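Local coordinates for protein putative methyltransferase (Porphyromonas gingivalis, PDB 3LL7) that is a putative methyltransferase, whose own substrate is not established, with a ferredoxin-like and a THUMP-like region in its C-terminal part, at residues P285-P297 against M392-L406. Residues are numbered along the deposited sequence; the frame is centred on the assembly and turned at random.
Sequences PYTDSIDKYVYEP and MGTTMADGKKVLLLL. With FMT (formic acid), chain J.
Backbone pairing joins the 285-297 segment to the hairpin turn of 392-406 at one point: Ala397 N donates to Thr287 O at 3.0 Å. Alanine is small enough here for its CB to sit 3.5 Å from Tyr286 CB.

Beside this bond two acidic side chains meet. The carboxylates of Asp288 and Asp398 stack with their planes 23° apart and Asp288 OD1 3.9 Å from Asp398 OD2, a like-charged pair that Lys400 NZ, salt-bridged to Asp398 OD2, probably eases. A water lies between Asp288 O and Asp398 OD1, within hydrogen-bonding distance of both. Asp398 OD1 also accepts from Lys400 N, an Asx turn that braces the type I turn Met396-Gly399 linking strands 389-395 and 401-408. Gly399 takes a positive phi at which a CB would jam against the preceding carbonyl O.

Those strands belong to a seven-stranded mixed sheet in which strand 337-347 separates 293-297 from 401-408, so 293-297 and 401-408 meet through side chains. Branched residues supply methyls for this: the Val294 and Leu406 side chains cross at about a right angle, CG2 to CD2 4.0 Å, and from the loop Ile290 meets Leu404 tip to tip, CD1 to CD1 at 4.0 Å. Selenomethionine Met396, bent at chi2 and chi3 (-56° and -68°), turns its CE onto the loop backbone, 3.4 Å from Ser289 C. Met392 CE rests 3.8 Å from Glu296 CD; salt bridges from OE1 to Arg338 and from OE2 to Arg368 probably offset the charge of this buried carboxylate.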
ATOM      1  N   PRO A 285       1.659 -31.207   4.845  0.50 11.78           N
ATOM      2  CA  PRO A 285       0.845 -32.112   4.099  0.50 11.37           C
ATOM      3  C   PRO A 285       0.250 -31.320   2.966  0.50 10.87           C
ATOM      4  O   PRO A 285      -0.042 -30.121   3.111  0.50 11.22           O
ATOM      5  CB  PRO A 285      -0.255 -32.546   5.088  0.50 11.24           C
ATOM      6  CG  PRO A 285      -0.233 -31.609   6.210  0.50 11.61           C
ATOM      7  CD  PRO A 285       0.965 -30.693   6.048  0.50 11.19           C
ATOM      8  N   TYR A 286       0.141 -31.963   1.827  0.50 10.08           N
ATOM      9  CA  TYR A 286      -0.654 -31.436   0.748  0.50 10.40           C
ATOM     10  C   TYR A 286      -1.743 -32.450   0.529  0.50 10.39           C
ATOM     11  O   TYR A 286      -1.526 -33.657   0.638  0.50 10.89           O
ATOM     12  CB  TYR A 286       0.199 -31.200  -0.499  0.50 10.05           C
ATOM     13  CG  TYR A 286       1.157 -30.051  -0.288  0.50  9.68           C
ATOM     14  CD1 TYR A 286       0.744 -28.736  -0.478  0.50  9.50           C
ATOM     15  CD2 TYR A 286       2.455 -30.275   0.141  0.50  7.82           C
ATOM     16  CE1 TYR A 286       1.595 -27.675  -0.261  0.50  9.23           C
ATOM     17  CE2 TYR A 286       3.321 -29.217   0.372  0.50  7.59           C
ATOM     18  CZ  TYR A 286       2.889 -27.918   0.155  0.50  8.69           C
ATOM     19  OH  TYR A 286       3.726 -26.856   0.379  0.50  7.37           O
ATOM     20  N   THR A 287      -2.934 -31.958   0.256  1.00  9.91           N
ATOM     21  CA  THR A 287      -4.104 -32.807   0.218  1.00 10.31           C
ATOM     22  C   THR A 287      -4.620 -33.075  -1.201  1.00 10.98           C
ATOM     23  O   THR A 287      -4.674 -32.167  -2.040  1.00 10.18           O
ATOM     24  CB  THR A 287      -5.218 -32.259   1.150  1.00 10.12           C
ATOM     25  OG1 THR A 287      -6.305 -33.193   1.159  1.00 11.33           O
ATOM     26  CG2 THR A 287      -5.731 -30.848   0.706  1.00  9.33           C
ATOM     27  N   ASP A 288      -4.965 -34.334  -1.448  1.00 11.16           N
ATOM     28  CA  ASP A 288      -5.572 -34.739  -2.692  1.00 11.71           C
ATOM     29  C   ASP A 288      -7.055 -34.446  -2.674  1.00 11.93           C
ATOM     30  O   ASP A 288      -7.710 -34.433  -3.732  1.00 11.56           O
ATOM     31  CB  ASP A 288      -5.382 -36.239  -2.913  1.00 11.72           C
ATOM     32  CG  ASP A 288      -3.982 -36.592  -3.331  1.00 13.92           C
ATOM     33  OD1 ASP A 288      -3.268 -35.686  -3.772  1.00 13.04           O
ATOM     34  OD2 ASP A 288      -3.589 -37.778  -3.229  1.00 13.97           O
ATOM     35  N   SER A 289      -7.585 -34.224  -1.467  1.00 11.42           N
ATOM     36  CA  SER A 289      -9.028 -34.110  -1.274  1.00 11.86           C
ATOM     37  C   SER A 289      -9.400 -32.823  -0.542  1.00 11.40           C
ATOM     38  O   SER A 289      -8.603 -32.255   0.226  1.00 10.27           O
ATOM     39  CB  SER A 289      -9.578 -35.337  -0.526  1.00 12.57           C
ATOM     40  OG  SER A 289      -8.956 -35.431   0.744  1.00 15.09           O
ATOM     41  N   ILE A 290     -10.618 -32.361  -0.804  1.00 10.83           N
ATOM     42  CA  ILE A 290     -11.092 -31.102  -0.248  1.00 11.15           C
ATOM     43  C   ILE A 290     -11.847 -31.373   1.031  1.00 10.72           C
ATOM     44  O   ILE A 290     -12.495 -32.412   1.165  1.00 11.46           O
ATOM     45  CB  ILE A 290     -11.964 -30.312  -1.309  1.00 11.15           C
ATOM     46  CG1 ILE A 290     -11.994 -28.791  -1.032  1.00 11.51           C
ATOM     47  CG2 ILE A 290     -13.368 -30.867  -1.402  1.00 11.43           C
ATOM     48  CD1 ILE A 290     -10.609 -28.081  -1.180  1.00 12.56           C
ATOM     49  N   ASP A 291     -11.771 -30.440   1.970  1.00 10.30           N
ATOM     50  CA  ASP A 291     -12.520 -30.541   3.210  1.00 11.22           C
ATOM     51  C   ASP A 291     -13.661 -29.503   3.214  1.00 10.41           C
ATOM     52  O   ASP A 291     -13.892 -28.786   2.227  1.00 10.18           O
ATOM     53  CB  ASP A 291     -11.595 -30.363   4.444  1.00 11.61           C
ATOM     54  CG  ASP A 291     -10.752 -31.590   4.763  1.00 17.60           C
ATOM     55  OD1 ASP A 291     -11.263 -32.713   4.675  1.00 20.27           O
ATOM     56  OD2 ASP A 291      -9.570 -31.426   5.188  1.00 23.73           O
ATOM     57  N   LYS A 292     -14.350 -29.414   4.336  1.00  9.34           N
ATOM     58  CA  LYS A 292     -15.564 -28.609   4.456  1.00 10.12           C
ATOM     59  C   LYS A 292     -15.308 -27.129   4.276  1.00  9.82           C
ATOM     60  O   LYS A 292     -16.105 -26.432   3.666  1.00 10.20           O
ATOM     61  CB  LYS A 292     -16.154 -28.794   5.862  1.00 10.68           C
ATOM     62  CG  LYS A 292     -17.496 -28.096   6.058  1.00 13.65           C
ATOM     63  CD  LYS A 292     -18.133 -28.440   7.420  1.00 18.75           C
ATOM     64  CE  LYS A 292     -19.457 -27.718   7.558  1.00 22.30           C
ATOM     65  NZ  LYS A 292     -19.703 -27.395   8.998  1.00 27.22           N
ATOM     66  N   TYR A 293     -14.243 -26.638   4.900  1.00  9.32           N
ATOM     67  CA  TYR A 293     -13.892 -25.210   4.803  1.00  9.04           C
ATOM     68  C   TYR A 293     -12.739 -24.959   3.845  1.00  8.33           C
ATOM     69  O   TYR A 293     -11.774 -25.743   3.758  1.00  7.32           O
ATOM     70  CB  TYR A 293     -13.606 -24.647   6.224  1.00  9.62           C
ATOM     71  CG  TYR A 293     -14.848 -24.705   7.097  1.00 11.66           C
ATOM     72  CD1 TYR A 293     -15.853 -23.757   6.951  1.00 13.53           C
ATOM     73  CD2 TYR A 293     -15.027 -25.724   8.061  1.00 12.10           C
ATOM     74  CE1 TYR A 293     -17.026 -23.809   7.739  1.00 14.91           C
ATOM     75  CE2 TYR A 293     -16.205 -25.780   8.862  1.00 12.70           C
ATOM     76  CZ  TYR A 293     -17.177 -24.813   8.692  1.00 15.73           C
ATOM     77  OH  TYR A 293     -18.337 -24.842   9.453  1.00 16.02           O
ATOM     78  N   VAL A 294     -12.872 -23.872   3.085  1.00  7.35           N
ATOM     79  CA  VAL A 294     -11.856 -23.469   2.138  1.00  7.55           C
ATOM     80  C   VAL A 294     -11.398 -22.045   2.429  1.00  7.88           C
ATOM     81  O   VAL A 294     -12.220 -21.165   2.664  1.00  9.16           O
ATOM     82  CB  VAL A 294     -12.348 -23.659   0.665  1.00  6.73           C
ATOM     83  CG1 VAL A 294     -11.306 -23.195  -0.312  1.00  9.05           C
ATOM     84  CG2 VAL A 294     -12.630 -25.138   0.426  1.00  6.47           C
ATOM     85  N   TYR A 295     -10.080 -21.843   2.412  1.00  8.12           N
ATOM     86  CA  TYR A 295      -9.484 -20.571   2.843  1.00  9.16           C
ATOM     87  C   TYR A 295      -8.588 -19.970   1.780  1.00  8.43           C
ATOM     88  O   TYR A 295      -7.690 -20.642   1.263  1.00  9.37           O
ATOM     89  CB  TYR A 295      -8.615 -20.806   4.061  1.00  9.63           C
ATOM     90  CG  TYR A 295      -9.373 -21.438   5.221  1.00 10.57           C
ATOM     91  CD1 TYR A 295     -10.008 -20.655   6.162  1.00 12.43           C
ATOM     92  CD2 TYR A 295      -9.452 -22.851   5.350  1.00  8.78           C
ATOM     93  CE1 TYR A 295     -10.701 -21.255   7.249  1.00 12.08           C
ATOM     94  CE2 TYR A 295     -10.127 -23.445   6.389  1.00 12.40           C
ATOM     95  CZ  TYR A 295     -10.736 -22.652   7.356  1.00 11.28           C
ATOM     96  OH  TYR A 295     -11.411 -23.252   8.399  1.00 14.18           O
ATOM     97  N   GLU A 296      -8.842 -18.699   1.469  1.00  7.83           N
ATOM     98  CA  GLU A 296      -8.023 -17.986   0.446  1.00  8.33           C
ATOM     99  C   GLU A 296      -7.278 -16.815   1.095  1.00  8.20           C
ATOM    100  O   GLU A 296      -7.920 -15.863   1.548  1.00  8.26           O
ATOM    101  CB  GLU A 296      -8.900 -17.424  -0.700  1.00  7.59           C
ATOM    102  CG  GLU A 296      -8.058 -16.865  -1.871  1.00  8.35           C
ATOM    103  CD  GLU A 296      -8.915 -16.266  -3.003  1.00 14.20           C
ATOM    104  OE1 GLU A 296     -10.088 -15.926  -2.776  1.00 13.98           O
ATOM    105  OE2 GLU A 296      -8.401 -16.138  -4.136  1.00 18.76           O
ATOM    106  N   PRO A 297      -5.938 -16.863   1.108  1.00  9.56           N
ATOM    107  CA  PRO A 297      -5.156 -15.831   1.832  1.00 10.49           C
ATOM    108  C   PRO A 297      -5.196 -14.487   1.095  1.00 10.71           C
ATOM    109  O   PRO A 297      -5.279 -14.446  -0.163  1.00 10.13           O
ATOM    110  CB  PRO A 297      -3.721 -16.395   1.829  1.00 10.35           C
ATOM    111  CG  PRO A 297      -3.671 -17.218   0.603  1.00 11.02           C
ATOM    112  CD  PRO A 297      -5.067 -17.906   0.557  1.00  9.26           C
HETATM  113  N   MSE A 392     -14.223 -21.586  -8.034  1.00  8.35           N
HETATM  114  CA  MSE A 392     -12.774 -21.457  -7.838  1.00  8.46           C
HETATM  115  C   MSE A 392     -12.046 -22.524  -8.652  1.00  7.62           C
HETATM  116  O   MSE A 392     -12.224 -23.734  -8.439  1.00  9.13           O
HETATM  117  CB  MSE A 392     -12.413 -21.603  -6.332  1.00  7.37           C
HETATM  118  CG  MSE A 392     -10.893 -21.752  -6.067  1.00  7.98           C
HETATM  119 SE   MSE A 392      -9.970 -20.066  -6.220  0.75  9.42          SE
HETATM  120  CE  MSE A 392     -10.699 -19.161  -4.693  1.00 10.40           C
ATOM    121  N   GLY A 393     -11.200 -22.112  -9.576  1.00  9.09           N
ATOM    122  CA  GLY A 393     -10.403 -23.115 -10.318  1.00  8.94           C
ATOM    123  C   GLY A 393      -9.080 -23.292  -9.590  1.00  9.67           C
ATOM    124  O   GLY A 393      -8.429 -22.315  -9.275  1.00 11.28           O
ATOM    125  N   THR A 394      -8.678 -24.534  -9.350  1.00  9.19           N
ATOM    126  CA  THR A 394      -7.451 -24.800  -8.609  1.00  8.69           C
ATOM    127  C   THR A 394      -6.955 -26.204  -8.923  1.00  8.55           C
ATOM    128  O   THR A 394      -7.559 -26.896  -9.761  1.00  8.67           O
ATOM    129  CB  THR A 394      -7.658 -24.537  -7.085  1.00  8.20           C
ATOM    130  OG1 THR A 394      -6.385 -24.520  -6.396  1.00  9.51           O
ATOM    131  CG2 THR A 394      -8.587 -25.562  -6.461  1.00 10.54           C
ATOM    132  N   THR A 395      -5.860 -26.585  -8.257  1.00  7.21           N
ATOM    133  CA  THR A 395      -5.177 -27.855  -8.484  1.00  7.91           C
ATOM    134  C   THR A 395      -4.913 -28.505  -7.144  1.00  7.81           C
ATOM    135  O   THR A 395      -4.375 -27.852  -6.210  1.00  8.22           O
ATOM    136  CB  THR A 395      -3.845 -27.625  -9.200  1.00  8.26           C
ATOM    137  OG1 THR A 395      -4.080 -26.886 -10.405  1.00  9.36           O
ATOM    138  CG2 THR A 395      -3.164 -28.978  -9.551  1.00  8.73           C
HETATM  139  N   MSE A 396      -5.279 -29.795  -7.042  1.00  6.68           N
HETATM  140  CA  MSE A 396      -5.080 -30.571  -5.821  1.00  6.60           C
HETATM  141  C   MSE A 396      -3.640 -31.133  -5.810  1.00  7.19           C
HETATM  142  O   MSE A 396      -2.922 -31.005  -6.799  1.00  7.40           O
HETATM  143  CB  MSE A 396      -6.111 -31.731  -5.735  1.00  6.77           C
HETATM  144  CG  MSE A 396      -7.565 -31.277  -5.906  1.00  9.32           C
HETATM  145 SE   MSE A 396      -8.068 -29.903  -4.631  0.75  8.35          SE
HETATM  146  CE  MSE A 396      -8.019 -30.927  -3.003  1.00 10.72           C
ATOM    147  N   ALA A 397      -3.249 -31.776  -4.706  1.00  6.61           N
ATOM    148  CA  ALA A 397      -1.851 -32.123  -4.476  1.00  7.44           C
ATOM    149  C   ALA A 397      -1.305 -33.085  -5.523  1.00  8.29           C
ATOM    150  O   ALA A 397      -0.106 -33.071  -5.804  1.00  9.09           O
ATOM    151  CB  ALA A 397      -1.686 -32.721  -3.083  1.00  6.88           C
ATOM    152  N   ASP A 398      -2.183 -33.937  -6.073  1.00  8.47           N
ATOM    153  CA  ASP A 398      -1.772 -34.908  -7.110  1.00  8.92           C
ATOM    154  C   ASP A 398      -1.806 -34.360  -8.538  1.00  8.98           C
ATOM    155  O   ASP A 398      -1.665 -35.124  -9.494  1.00  9.29           O
ATOM    156  CB  ASP A 398      -2.635 -36.185  -7.021  1.00  8.62           C
ATOM    157  CG  ASP A 398      -4.144 -35.907  -7.150  1.00  9.52           C
ATOM    158  OD1 ASP A 398      -4.585 -34.750  -7.351  1.00  9.75           O
ATOM    159  OD2 ASP A 398      -4.922 -36.882  -7.048  1.00 13.81           O
ATOM    160  N   GLY A 399      -2.022 -33.056  -8.668  1.00  8.82           N
ATOM    161  CA  GLY A 399      -2.026 -32.363  -9.953  1.00  8.03           C
ATOM    162  C   GLY A 399      -3.392 -32.296 -10.624  1.00  9.03           C
ATOM    163  O   GLY A 399      -3.508 -31.733 -11.724  1.00  9.24           O
ATOM    164  N   LYS A 400      -4.426 -32.891 -10.018  1.00  9.02           N
ATOM    165  CA  LYS A 400      -5.749 -32.873 -10.656  1.00  9.67           C
ATOM    166  C   LYS A 400      -6.364 -31.480 -10.572  1.00  9.58           C
ATOM    167  O   LYS A 400      -6.420 -30.872  -9.508  1.00  8.85           O
ATOM    168  CB  LYS A 400      -6.707 -33.891 -10.040  1.00 10.75           C
ATOM    169  CG  LYS A 400      -6.297 -35.362 -10.295  1.00 13.70           C
ATOM    170  CD  LYS A 400      -7.326 -36.297  -9.644  1.00 16.46           C
ATOM    171  CE  LYS A 400      -7.089 -37.744 -10.009  1.00 17.68           C
ATOM    172  NZ  LYS A 400      -5.794 -38.202  -9.448  1.00 20.91           N
ATOM    173  N   LYS A 401      -6.827 -30.989 -11.723  1.00  8.70           N
ATOM    174  CA  LYS A 401      -7.461 -29.702 -11.783  1.00  9.19           C
ATOM    175  C   LYS A 401      -8.913 -29.888 -11.430  1.00  9.25           C
ATOM    176  O   LYS A 401      -9.576 -30.842 -11.925  1.00  8.66           O
ATOM    177  CB  LYS A 401      -7.351 -29.130 -13.225  1.00  9.29           C
ATOM    178  CG  LYS A 401      -5.904 -29.044 -13.814  1.00 11.28           C
ATOM    179  CD  LYS A 401      -5.002 -28.032 -13.067  1.00 15.37           C
ATOM    180  CE  LYS A 401      -3.467 -28.195 -13.373  1.00 16.08           C
ATOM    181  NZ  LYS A 401      -2.570 -27.146 -12.682  1.00 11.27           N
ATOM    182  N   VAL A 402      -9.434 -28.945 -10.646  1.00  9.56           N
ATOM    183  CA  VAL A 402     -10.812 -29.025 -10.154  1.00  9.25           C
ATOM    184  C   VAL A 402     -11.436 -27.653 -10.174  1.00  9.05           C
ATOM    185  O   VAL A 402     -10.728 -26.635 -10.156  1.00  8.76           O
ATOM    186  CB  VAL A 402     -10.866 -29.577  -8.682  1.00  8.80           C
ATOM    187  CG1 VAL A 402     -10.347 -31.022  -8.635  1.00  9.46           C
ATOM    188  CG2 VAL A 402     -10.064 -28.676  -7.684  1.00  8.53           C
ATOM    189  N   LEU A 403     -12.767 -27.635 -10.161  1.00  9.22           N
ATOM    190  CA  LEU A 403     -13.537 -26.424  -9.865  1.00  9.65           C
ATOM    191  C   LEU A 403     -14.243 -26.634  -8.545  1.00 10.22           C
ATOM    192  O   LEU A 403     -14.850 -27.709  -8.296  1.00 10.93           O
ATOM    193  CB  LEU A 403     -14.602 -26.152 -10.975  1.00 10.17           C
ATOM    194  CG  LEU A 403     -13.953 -25.687 -12.303  1.00 11.53           C
ATOM    195  CD1 LEU A 403     -14.950 -25.772 -13.465  1.00 12.63           C
ATOM    196  CD2 LEU A 403     -13.517 -24.255 -12.151  1.00 12.93           C
ATOM    197  N   LEU A 404     -14.142 -25.628  -7.681  1.00  9.41           N
ATOM    198  CA  LEU A 404     -14.889 -25.663  -6.407  1.00  9.37           C
ATOM    199  C   LEU A 404     -16.017 -24.666  -6.465  1.00  9.52           C
ATOM    200  O   LEU A 404     -15.816 -23.503  -6.849  1.00 10.36           O
ATOM    201  CB  LEU A 404     -13.972 -25.306  -5.222  1.00  8.48           C
ATOM    202  CG  LEU A 404     -12.573 -25.962  -5.153  1.00 11.48           C
ATOM    203  CD1 LEU A 404     -11.828 -25.415  -3.900  1.00 12.85           C
ATOM    204  CD2 LEU A 404     -12.738 -27.498  -5.071  1.00  9.91           C
ATOM    205  N   LEU A 405     -17.198 -25.127  -6.058  1.00  8.13           N
ATOM    206  CA  LEU A 405     -18.350 -24.243  -5.819  1.00  7.85           C
ATOM    207  C   LEU A 405     -18.381 -23.934  -4.331  1.00  7.25           C
ATOM    208  O   LEU A 405     -18.452 -24.844  -3.511  1.00  7.80           O
ATOM    209  CB  LEU A 405     -19.668 -24.905  -6.269  1.00  7.84           C
ATOM    210  CG  LEU A 405     -20.875 -23.956  -6.081  1.00  9.20           C
ATOM    211  CD1 LEU A 405     -20.693 -22.752  -7.048  1.00 10.61           C
ATOM    212  CD2 LEU A 405     -22.184 -24.696  -6.389  1.00 11.36           C
ATOM    213  N   LEU A 406     -18.260 -22.637  -4.013  1.00  7.59           N
ATOM    214  CA  LEU A 406     -18.043 -22.149  -2.639  1.00  8.32           C
ATOM    215  C   LEU A 406     -19.115 -21.136  -2.273  1.00  7.95           C
ATOM    216  O   LEU A 406     -19.555 -20.385  -3.130  1.00  9.15           O
ATOM    217  CB  LEU A 406     -16.664 -21.442  -2.561  1.00  6.73           C
ATOM    218  CG  LEU A 406     -15.455 -22.286  -3.012  1.00  8.56           C
ATOM    219  CD1 LEU A 406     -14.194 -21.433  -2.979  1.00  7.58           C
ATOM    220  CD2 LEU A 406     -15.331 -23.515  -2.110  1.00  9.13           C
TER
HETATM  221  C   FMT J 510       1.349 -27.156 -10.953  1.00 38.69           C
HETATM  222  O1  FMT J 510       0.149 -27.440 -10.904  1.00 38.13           O
HETATM  223  O2  FMT J 510       1.820 -26.061 -10.637  1.00 38.81           O
HETATM  224  O   HOH W   1      -7.388 -35.031  -6.231  1.00 12.42           O